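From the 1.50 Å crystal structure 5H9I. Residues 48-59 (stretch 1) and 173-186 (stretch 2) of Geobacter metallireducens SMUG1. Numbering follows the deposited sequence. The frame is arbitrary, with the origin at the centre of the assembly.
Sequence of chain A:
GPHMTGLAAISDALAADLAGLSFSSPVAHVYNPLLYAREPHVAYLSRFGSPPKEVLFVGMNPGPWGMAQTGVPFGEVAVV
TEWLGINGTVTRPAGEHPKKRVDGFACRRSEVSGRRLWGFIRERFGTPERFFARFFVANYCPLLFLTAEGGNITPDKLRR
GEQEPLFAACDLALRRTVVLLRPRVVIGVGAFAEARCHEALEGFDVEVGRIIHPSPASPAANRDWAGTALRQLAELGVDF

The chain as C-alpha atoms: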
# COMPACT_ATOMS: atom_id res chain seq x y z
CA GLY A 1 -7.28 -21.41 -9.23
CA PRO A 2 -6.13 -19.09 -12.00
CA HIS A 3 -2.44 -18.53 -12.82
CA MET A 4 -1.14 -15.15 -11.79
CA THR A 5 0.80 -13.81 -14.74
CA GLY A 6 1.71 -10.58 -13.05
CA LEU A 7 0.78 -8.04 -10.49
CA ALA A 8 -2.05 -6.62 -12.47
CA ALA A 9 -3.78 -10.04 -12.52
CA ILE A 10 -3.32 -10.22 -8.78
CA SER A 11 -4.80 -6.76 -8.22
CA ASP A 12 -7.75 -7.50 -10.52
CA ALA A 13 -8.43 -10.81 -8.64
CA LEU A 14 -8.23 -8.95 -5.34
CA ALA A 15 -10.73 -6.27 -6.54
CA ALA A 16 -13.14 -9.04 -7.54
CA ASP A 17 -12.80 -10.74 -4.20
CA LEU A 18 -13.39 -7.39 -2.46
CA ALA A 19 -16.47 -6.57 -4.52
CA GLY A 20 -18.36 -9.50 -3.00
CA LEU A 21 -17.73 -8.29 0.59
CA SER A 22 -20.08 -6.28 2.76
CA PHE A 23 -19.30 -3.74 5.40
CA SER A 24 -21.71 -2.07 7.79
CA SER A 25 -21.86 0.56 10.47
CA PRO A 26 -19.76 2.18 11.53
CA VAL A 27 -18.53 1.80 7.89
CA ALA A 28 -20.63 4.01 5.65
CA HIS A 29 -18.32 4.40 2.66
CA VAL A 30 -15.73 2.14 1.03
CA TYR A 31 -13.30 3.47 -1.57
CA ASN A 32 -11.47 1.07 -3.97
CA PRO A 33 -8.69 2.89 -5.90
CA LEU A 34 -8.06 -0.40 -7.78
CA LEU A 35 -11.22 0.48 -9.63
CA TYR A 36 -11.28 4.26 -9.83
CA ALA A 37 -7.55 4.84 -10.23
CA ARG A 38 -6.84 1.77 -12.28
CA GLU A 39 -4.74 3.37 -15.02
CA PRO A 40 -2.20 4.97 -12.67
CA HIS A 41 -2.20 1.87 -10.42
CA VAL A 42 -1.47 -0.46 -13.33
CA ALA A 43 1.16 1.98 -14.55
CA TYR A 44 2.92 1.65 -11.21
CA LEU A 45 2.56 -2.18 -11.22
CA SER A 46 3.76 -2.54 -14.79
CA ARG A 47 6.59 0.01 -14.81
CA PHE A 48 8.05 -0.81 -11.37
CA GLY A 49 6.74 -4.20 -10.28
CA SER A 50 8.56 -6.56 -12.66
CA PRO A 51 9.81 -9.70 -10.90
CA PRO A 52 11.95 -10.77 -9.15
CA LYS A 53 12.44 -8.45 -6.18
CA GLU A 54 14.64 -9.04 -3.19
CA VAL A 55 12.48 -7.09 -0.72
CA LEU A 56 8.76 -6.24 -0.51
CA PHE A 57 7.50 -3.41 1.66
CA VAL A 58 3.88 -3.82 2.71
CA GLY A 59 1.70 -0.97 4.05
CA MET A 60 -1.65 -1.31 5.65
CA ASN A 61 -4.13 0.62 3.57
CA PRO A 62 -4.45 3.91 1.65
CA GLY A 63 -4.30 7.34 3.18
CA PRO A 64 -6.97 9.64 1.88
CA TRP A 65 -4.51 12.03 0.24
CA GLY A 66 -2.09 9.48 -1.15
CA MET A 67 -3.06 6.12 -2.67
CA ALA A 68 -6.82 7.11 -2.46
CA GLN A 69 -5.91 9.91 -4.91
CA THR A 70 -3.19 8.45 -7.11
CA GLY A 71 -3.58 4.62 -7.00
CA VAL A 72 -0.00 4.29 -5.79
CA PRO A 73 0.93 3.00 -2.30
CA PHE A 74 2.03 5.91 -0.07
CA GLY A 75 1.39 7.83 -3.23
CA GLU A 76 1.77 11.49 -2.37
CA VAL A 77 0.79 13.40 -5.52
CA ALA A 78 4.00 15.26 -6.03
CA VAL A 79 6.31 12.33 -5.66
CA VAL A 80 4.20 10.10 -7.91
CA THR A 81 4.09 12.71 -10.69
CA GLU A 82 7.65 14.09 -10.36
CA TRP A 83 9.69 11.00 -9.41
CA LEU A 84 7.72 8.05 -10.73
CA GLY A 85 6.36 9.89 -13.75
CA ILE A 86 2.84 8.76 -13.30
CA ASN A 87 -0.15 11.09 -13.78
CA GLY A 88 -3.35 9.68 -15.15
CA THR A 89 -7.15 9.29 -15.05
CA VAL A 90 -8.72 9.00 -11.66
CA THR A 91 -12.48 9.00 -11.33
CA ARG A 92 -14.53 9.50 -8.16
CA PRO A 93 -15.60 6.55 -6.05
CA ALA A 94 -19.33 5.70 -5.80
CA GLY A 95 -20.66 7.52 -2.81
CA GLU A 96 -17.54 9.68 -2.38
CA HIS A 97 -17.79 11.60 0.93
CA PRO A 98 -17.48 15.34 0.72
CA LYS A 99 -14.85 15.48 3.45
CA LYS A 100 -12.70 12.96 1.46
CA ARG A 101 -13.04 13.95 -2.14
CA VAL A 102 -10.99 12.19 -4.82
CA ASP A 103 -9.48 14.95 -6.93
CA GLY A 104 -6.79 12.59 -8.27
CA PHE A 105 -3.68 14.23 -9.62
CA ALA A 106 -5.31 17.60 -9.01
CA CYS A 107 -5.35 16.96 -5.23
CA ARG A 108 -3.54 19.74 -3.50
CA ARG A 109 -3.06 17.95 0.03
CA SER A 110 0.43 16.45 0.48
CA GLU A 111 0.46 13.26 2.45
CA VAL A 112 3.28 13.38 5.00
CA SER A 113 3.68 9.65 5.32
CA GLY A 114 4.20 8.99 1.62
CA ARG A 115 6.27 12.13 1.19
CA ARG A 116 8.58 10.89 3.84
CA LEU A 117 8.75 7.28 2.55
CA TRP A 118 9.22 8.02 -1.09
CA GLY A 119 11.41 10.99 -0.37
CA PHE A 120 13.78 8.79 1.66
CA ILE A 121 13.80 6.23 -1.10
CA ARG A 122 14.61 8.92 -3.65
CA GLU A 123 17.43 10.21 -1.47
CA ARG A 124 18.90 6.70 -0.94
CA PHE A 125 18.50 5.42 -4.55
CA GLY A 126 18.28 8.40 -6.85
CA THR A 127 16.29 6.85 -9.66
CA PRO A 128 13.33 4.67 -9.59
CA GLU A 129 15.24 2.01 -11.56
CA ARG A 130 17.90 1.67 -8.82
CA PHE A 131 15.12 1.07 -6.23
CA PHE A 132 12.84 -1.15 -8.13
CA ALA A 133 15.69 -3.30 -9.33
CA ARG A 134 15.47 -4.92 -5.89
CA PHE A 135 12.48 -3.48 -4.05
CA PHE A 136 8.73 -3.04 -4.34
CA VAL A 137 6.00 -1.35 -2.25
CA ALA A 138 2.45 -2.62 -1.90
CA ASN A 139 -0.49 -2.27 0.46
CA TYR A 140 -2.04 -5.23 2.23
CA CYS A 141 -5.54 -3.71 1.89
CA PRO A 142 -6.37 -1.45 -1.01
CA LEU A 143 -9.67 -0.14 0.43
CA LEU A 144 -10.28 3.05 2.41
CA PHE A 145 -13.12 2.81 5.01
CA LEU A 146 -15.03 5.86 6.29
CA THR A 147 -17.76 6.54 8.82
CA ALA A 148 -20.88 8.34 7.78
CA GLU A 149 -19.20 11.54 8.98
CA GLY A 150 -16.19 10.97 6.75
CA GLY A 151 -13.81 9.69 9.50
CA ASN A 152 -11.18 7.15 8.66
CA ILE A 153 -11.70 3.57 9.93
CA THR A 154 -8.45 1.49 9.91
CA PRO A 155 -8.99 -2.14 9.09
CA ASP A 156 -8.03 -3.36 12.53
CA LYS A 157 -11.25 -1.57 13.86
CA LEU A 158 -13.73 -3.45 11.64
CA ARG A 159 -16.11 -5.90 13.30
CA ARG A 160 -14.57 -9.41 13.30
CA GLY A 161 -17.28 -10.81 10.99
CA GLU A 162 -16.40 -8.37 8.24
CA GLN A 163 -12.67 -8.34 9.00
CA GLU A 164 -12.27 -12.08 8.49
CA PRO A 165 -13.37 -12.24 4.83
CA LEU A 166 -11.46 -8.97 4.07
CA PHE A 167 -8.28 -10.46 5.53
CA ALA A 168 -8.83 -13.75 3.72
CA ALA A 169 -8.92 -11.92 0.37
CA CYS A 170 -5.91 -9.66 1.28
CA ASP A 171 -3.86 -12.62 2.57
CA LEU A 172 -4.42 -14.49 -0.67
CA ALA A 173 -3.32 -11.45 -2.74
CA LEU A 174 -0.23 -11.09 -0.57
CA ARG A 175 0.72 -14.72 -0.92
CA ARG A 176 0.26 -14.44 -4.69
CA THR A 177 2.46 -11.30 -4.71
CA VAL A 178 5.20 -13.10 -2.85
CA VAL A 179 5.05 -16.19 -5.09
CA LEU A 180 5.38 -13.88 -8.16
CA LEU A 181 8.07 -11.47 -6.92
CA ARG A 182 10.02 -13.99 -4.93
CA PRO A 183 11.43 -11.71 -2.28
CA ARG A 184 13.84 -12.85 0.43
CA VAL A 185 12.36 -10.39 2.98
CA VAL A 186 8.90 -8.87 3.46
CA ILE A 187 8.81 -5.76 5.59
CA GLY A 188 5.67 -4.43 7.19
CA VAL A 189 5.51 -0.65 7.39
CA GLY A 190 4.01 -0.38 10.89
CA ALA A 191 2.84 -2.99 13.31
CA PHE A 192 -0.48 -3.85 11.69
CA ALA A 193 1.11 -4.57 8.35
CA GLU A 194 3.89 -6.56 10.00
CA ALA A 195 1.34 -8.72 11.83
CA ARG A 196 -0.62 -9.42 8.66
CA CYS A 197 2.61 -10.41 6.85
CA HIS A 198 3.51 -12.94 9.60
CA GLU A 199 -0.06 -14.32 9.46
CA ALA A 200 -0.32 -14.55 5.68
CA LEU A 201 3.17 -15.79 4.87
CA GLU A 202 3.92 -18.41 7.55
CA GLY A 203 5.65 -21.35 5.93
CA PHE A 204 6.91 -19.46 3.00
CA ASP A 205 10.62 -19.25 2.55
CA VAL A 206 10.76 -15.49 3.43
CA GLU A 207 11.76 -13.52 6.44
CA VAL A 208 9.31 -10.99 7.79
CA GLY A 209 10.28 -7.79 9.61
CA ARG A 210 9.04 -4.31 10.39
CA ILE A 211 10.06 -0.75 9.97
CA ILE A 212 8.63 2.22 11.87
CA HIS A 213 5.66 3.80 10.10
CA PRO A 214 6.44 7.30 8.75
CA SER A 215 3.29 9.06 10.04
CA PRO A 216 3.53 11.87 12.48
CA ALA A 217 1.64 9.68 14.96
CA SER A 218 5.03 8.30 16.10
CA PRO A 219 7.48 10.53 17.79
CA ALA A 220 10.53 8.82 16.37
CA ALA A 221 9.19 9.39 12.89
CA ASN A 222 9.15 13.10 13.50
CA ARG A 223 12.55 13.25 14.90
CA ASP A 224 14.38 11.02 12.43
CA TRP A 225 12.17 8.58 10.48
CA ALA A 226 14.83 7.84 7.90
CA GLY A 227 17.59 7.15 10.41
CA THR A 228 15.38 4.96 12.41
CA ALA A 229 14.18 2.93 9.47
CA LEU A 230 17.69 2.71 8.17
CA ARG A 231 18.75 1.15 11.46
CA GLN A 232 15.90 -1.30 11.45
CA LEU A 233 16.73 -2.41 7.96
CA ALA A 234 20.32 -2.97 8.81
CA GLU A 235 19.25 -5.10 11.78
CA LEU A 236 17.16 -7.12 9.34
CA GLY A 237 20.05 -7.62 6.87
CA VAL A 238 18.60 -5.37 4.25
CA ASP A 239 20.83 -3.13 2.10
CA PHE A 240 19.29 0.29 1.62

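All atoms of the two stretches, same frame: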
# COMPACT_ATOMS: atom_id res chain seq x y z
N PHE A 48 7.14 -0.66 -12.54
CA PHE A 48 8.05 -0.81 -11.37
C PHE A 48 7.90 -2.12 -10.70
O PHE A 48 8.80 -2.42 -9.87
CB PHE A 48 7.77 0.35 -10.42
CG PHE A 48 7.98 1.69 -11.12
CD1 PHE A 48 9.19 2.06 -11.57
CD2 PHE A 48 6.95 2.63 -11.23
CE1 PHE A 48 9.41 3.29 -12.24
CE2 PHE A 48 7.11 3.81 -11.91
CZ PHE A 48 8.35 4.16 -12.38
N GLY A 49 6.96 -2.96 -11.03
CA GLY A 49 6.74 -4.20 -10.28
C GLY A 49 7.17 -5.41 -11.06
O GLY A 49 6.65 -6.52 -10.70
N SER A 50 8.11 -5.35 -12.03
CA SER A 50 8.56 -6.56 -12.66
C SER A 50 9.32 -7.45 -11.67
O SER A 50 10.18 -7.02 -10.93
CB SER A 50 9.52 -6.18 -13.78
OG SER A 50 8.79 -5.57 -14.74
N PRO A 51 9.07 -8.80 -11.67
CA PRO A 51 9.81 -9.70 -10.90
C PRO A 51 11.17 -10.01 -11.42
O PRO A 51 11.38 -9.82 -12.65
CB PRO A 51 8.96 -10.95 -10.91
CG PRO A 51 8.25 -10.91 -12.22
CD PRO A 51 7.97 -9.46 -12.39
N PRO A 52 12.05 -10.48 -10.56
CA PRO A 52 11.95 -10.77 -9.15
C PRO A 52 12.35 -9.50 -8.40
O PRO A 52 13.08 -8.67 -8.93
CB PRO A 52 12.91 -11.91 -8.91
CG PRO A 52 13.96 -11.59 -9.91
CD PRO A 52 13.34 -11.00 -11.10
N LYS A 53 11.94 -9.46 -7.14
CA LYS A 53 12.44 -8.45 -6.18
C LYS A 53 13.12 -9.17 -5.04
O LYS A 53 12.82 -10.30 -4.76
CB LYS A 53 11.25 -7.64 -5.59
CG LYS A 53 10.36 -7.00 -6.63
CD LYS A 53 11.04 -6.07 -7.57
CE LYS A 53 10.06 -5.23 -8.32
NZ LYS A 53 10.55 -4.59 -9.56
N GLU A 54 14.06 -8.49 -4.40
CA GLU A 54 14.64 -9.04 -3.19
C GLU A 54 13.84 -8.74 -1.94
O GLU A 54 13.78 -9.55 -0.95
CB GLU A 54 16.06 -8.51 -3.02
CG GLU A 54 17.01 -8.97 -4.10
CD GLU A 54 18.44 -8.45 -3.83
OE1 GLU A 54 19.23 -8.66 -4.81
OE2 GLU A 54 18.75 -7.83 -2.72
N VAL A 55 13.15 -7.59 -1.89
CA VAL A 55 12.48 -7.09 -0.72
C VAL A 55 11.17 -6.49 -1.10
O VAL A 55 11.13 -5.65 -2.02
CB VAL A 55 13.30 -6.06 0.03
CG1 VAL A 55 12.63 -5.45 1.23
CG2 VAL A 55 14.72 -6.61 0.38
N LEU A 56 10.12 -6.82 -0.38
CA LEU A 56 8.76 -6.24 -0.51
C LEU A 56 8.35 -5.46 0.70
O LEU A 56 8.32 -6.08 1.78
CB LEU A 56 7.76 -7.33 -0.77
CG LEU A 56 6.32 -6.91 -0.89
CD1 LEU A 56 6.10 -6.01 -2.06
CD2 LEU A 56 5.40 -8.11 -1.01
N PHE A 57 8.09 -4.18 0.61
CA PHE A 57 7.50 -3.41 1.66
C PHE A 57 6.00 -3.53 1.55
O PHE A 57 5.46 -3.44 0.43
CB PHE A 57 7.93 -1.94 1.53
CG PHE A 57 9.31 -1.64 1.90
CD1 PHE A 57 9.78 -1.58 3.21
CD2 PHE A 57 10.27 -1.44 0.89
CE1 PHE A 57 11.09 -1.30 3.50
CE2 PHE A 57 11.57 -1.12 1.18
CZ PHE A 57 11.97 -1.08 2.52
N VAL A 58 5.29 -3.68 2.67
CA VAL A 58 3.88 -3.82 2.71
C VAL A 58 3.28 -2.83 3.71
O VAL A 58 3.63 -2.81 4.89
CB VAL A 58 3.44 -5.23 3.14
CG1 VAL A 58 1.97 -5.42 3.19
CG2 VAL A 58 4.12 -6.20 2.22
N GLY A 59 2.47 -1.90 3.18
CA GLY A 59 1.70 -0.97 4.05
C GLY A 59 0.39 -1.59 4.44
O GLY A 59 0.09 -2.68 4.07
N ALA A 173 -4.01 -12.34 -1.78
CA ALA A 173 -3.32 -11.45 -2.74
C ALA A 173 -1.85 -11.32 -2.33
O ALA A 173 -0.96 -11.22 -3.15
CB ALA A 173 -3.99 -10.09 -2.81
N LEU A 174 -1.58 -11.22 -1.02
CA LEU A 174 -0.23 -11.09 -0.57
C LEU A 174 0.66 -12.33 -0.85
O LEU A 174 1.75 -12.24 -1.30
CB LEU A 174 -0.15 -10.70 0.95
CG LEU A 174 1.19 -10.51 1.56
CD1 LEU A 174 2.08 -9.50 0.82
CD2 LEU A 174 0.98 -10.14 3.07
N ARG A 175 0.05 -13.53 -0.55
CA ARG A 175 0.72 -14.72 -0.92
C ARG A 175 1.02 -14.80 -2.45
O ARG A 175 2.13 -15.16 -2.80
CB ARG A 175 -0.06 -15.96 -0.48
CG ARG A 175 0.02 -16.23 1.00
CD ARG A 175 -0.66 -17.49 1.37
NE ARG A 175 -2.09 -17.47 1.31
CZ ARG A 175 -2.87 -17.11 2.34
NH1 ARG A 175 -2.37 -16.75 3.49
NH2 ARG A 175 -4.18 -17.12 2.15
N ARG A 176 0.03 -14.44 -3.29
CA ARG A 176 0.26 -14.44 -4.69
C ARG A 176 1.40 -13.45 -5.08
O ARG A 176 2.23 -13.78 -5.94
CB ARG A 176 -1.00 -14.03 -5.41
CG ARG A 176 -2.07 -15.14 -5.43
CD ARG A 176 -3.33 -14.65 -5.91
NE ARG A 176 -4.24 -15.78 -6.26
CZ ARG A 176 -5.53 -15.64 -6.46
NH1 ARG A 176 -6.21 -14.52 -6.31
NH2 ARG A 176 -6.17 -16.80 -6.80
N THR A 177 1.41 -12.30 -4.44
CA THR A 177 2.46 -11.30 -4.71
C THR A 177 3.83 -11.85 -4.41
O THR A 177 4.84 -11.66 -5.13
CB THR A 177 2.14 -10.01 -3.94
OG1 THR A 177 0.88 -9.51 -4.33
CG2 THR A 177 3.25 -9.01 -4.16
N VAL A 178 3.92 -12.54 -3.27
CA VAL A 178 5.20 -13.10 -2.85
C VAL A 178 5.62 -14.28 -3.76
O VAL A 178 6.80 -14.42 -4.10
CB VAL A 178 5.13 -13.52 -1.33
CG1 VAL A 178 6.30 -14.43 -0.94
CG2 VAL A 178 5.10 -12.25 -0.52
N VAL A 179 4.68 -15.11 -4.16
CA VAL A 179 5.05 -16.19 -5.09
C VAL A 179 5.52 -15.59 -6.44
O VAL A 179 6.47 -16.11 -7.01
CB VAL A 179 3.87 -17.14 -5.32
CG1 VAL A 179 4.12 -18.10 -6.53
CG2 VAL A 179 3.61 -17.90 -4.00
N LEU A 180 4.88 -14.47 -6.88
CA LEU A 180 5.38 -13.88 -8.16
C LEU A 180 6.72 -13.18 -8.05
O LEU A 180 7.63 -13.35 -8.89
CB LEU A 180 4.36 -12.92 -8.59
CG LEU A 180 4.68 -12.10 -9.92
CD1 LEU A 180 4.58 -13.04 -11.09
CD2 LEU A 180 3.80 -10.91 -10.06
N LEU A 181 6.89 -12.32 -7.02
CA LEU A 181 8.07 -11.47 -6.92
C LEU A 181 9.24 -12.16 -6.33
O LEU A 181 10.36 -11.76 -6.50
CB LEU A 181 7.73 -10.17 -6.14
CG LEU A 181 6.62 -9.34 -6.75
CD1 LEU A 181 6.51 -8.13 -5.84
CD2 LEU A 181 6.87 -8.84 -8.16
N ARG A 182 8.97 -13.19 -5.55
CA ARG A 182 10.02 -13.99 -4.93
C ARG A 182 10.99 -13.24 -4.00
O ARG A 182 12.14 -13.48 -4.05
CB ARG A 182 10.79 -14.78 -5.99
CG ARG A 182 9.87 -15.63 -6.88
CD ARG A 182 10.64 -16.56 -7.81
NE ARG A 182 11.32 -15.87 -8.90
CZ ARG A 182 10.74 -15.44 -10.03
NH1 ARG A 182 9.45 -15.63 -10.24
NH2 ARG A 182 11.45 -14.81 -10.94
N PRO A 183 10.49 -12.39 -3.11
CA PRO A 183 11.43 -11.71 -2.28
C PRO A 183 12.05 -12.62 -1.20
O PRO A 183 11.40 -13.61 -0.84
CB PRO A 183 10.53 -10.67 -1.55
CG PRO A 183 9.17 -11.35 -1.55
CD PRO A 183 9.06 -12.10 -2.85
N ARG A 184 13.21 -12.25 -0.71
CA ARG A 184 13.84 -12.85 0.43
C ARG A 184 13.25 -12.31 1.75
O ARG A 184 13.20 -13.02 2.66
CB ARG A 184 15.35 -12.57 0.31
CG ARG A 184 16.28 -12.99 1.42
CD ARG A 184 17.73 -12.54 1.18
NE ARG A 184 17.97 -11.09 1.23
CZ ARG A 184 18.17 -10.36 2.33
NH1 ARG A 184 18.15 -10.90 3.55
NH2 ARG A 184 18.38 -9.08 2.21
N VAL A 185 12.81 -11.04 1.78
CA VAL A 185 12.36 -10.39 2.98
C VAL A 185 11.10 -9.57 2.66
O VAL A 185 11.09 -8.94 1.59
CB VAL A 185 13.43 -9.45 3.55
CG1 VAL A 185 13.05 -8.92 4.88
CG2 VAL A 185 14.77 -10.13 3.62
N VAL A 186 10.13 -9.67 3.53
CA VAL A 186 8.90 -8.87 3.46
C VAL A 186 8.88 -8.00 4.66
O VAL A 186 9.00 -8.51 5.81
CB VAL A 186 7.69 -9.75 3.34
CG1 VAL A 186 6.41 -9.00 3.39
CG2 VAL A 186 7.78 -10.64 2.06

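Stretch 1 leaves a helix at Phe-48 and passes through a loop into strand 55-59, packing against helix 173-181 and the strand that follows it, 185-186; together they bury 762 Å². Gly-49, just past the end of its helix, brings its carbonyl O to 3.4 Å from Leu-181 CD2. Pro-51 points toward stretch 2, its CB 4.0 Å from Leu-181 CD2 and 3.4 Å from Leu-180 O, an apolar ring packed beside the last residues of the helix. A cis peptide bond leads into Pro-52, whose CA lies 3.2 Å from Leu-181 O in a CA-H...O contact and whose CB lies 3.8 Å from Arg-182 NH2. The same carbonyl accepts a hydrogen bond from Lys-53 N (N to Leu-181 O, 2.9 Å), tying the loop to the last helical turn. The Lys-53 side chain starts sideways, with CG 4.1 Å from Leu-181 CD1, and its end leads away to its own stretch, where NZ donates to Phe-48 O and Ser-50 O, both at 2.8 Å, so the ammonium finds carbonyl acceptors although the residue is buried. Leu-181, the most covered residue of stretch 2, thus meets Gly-49, Pro-51 and Lys-53, and Leu-56 further on. Glu-54 points its side chain away, into an exposed position, and contributes its backbone: its O accepts from Arg-184 N at 2.8 Å and from Val-185 N at 3.3 Å. Here the parallel pairing begins. Val-55 sits beside Val-185, both side chains on one sheet face, and Leu-56 N donates to Val-185 O at 3.1 Å. Leu-56 and Val-186 occupy the other face. Leu-56, the most extensively covered residue of stretch 1, places CD2 4.0 Å from Leu-174 CD1 and 3.9 Å from Thr-177 CG2, while its CD1 lies 4.4 Å from Leu-181 CD1; a branched apolar side chain suits this buried site. Phe-57 points away, but Val-58 returns, its CG2 3.8 Å from Val-186 CG1 and 4.1 Å from Leu-174 CD1; compact, beta-branched valines suit such closely packed strands.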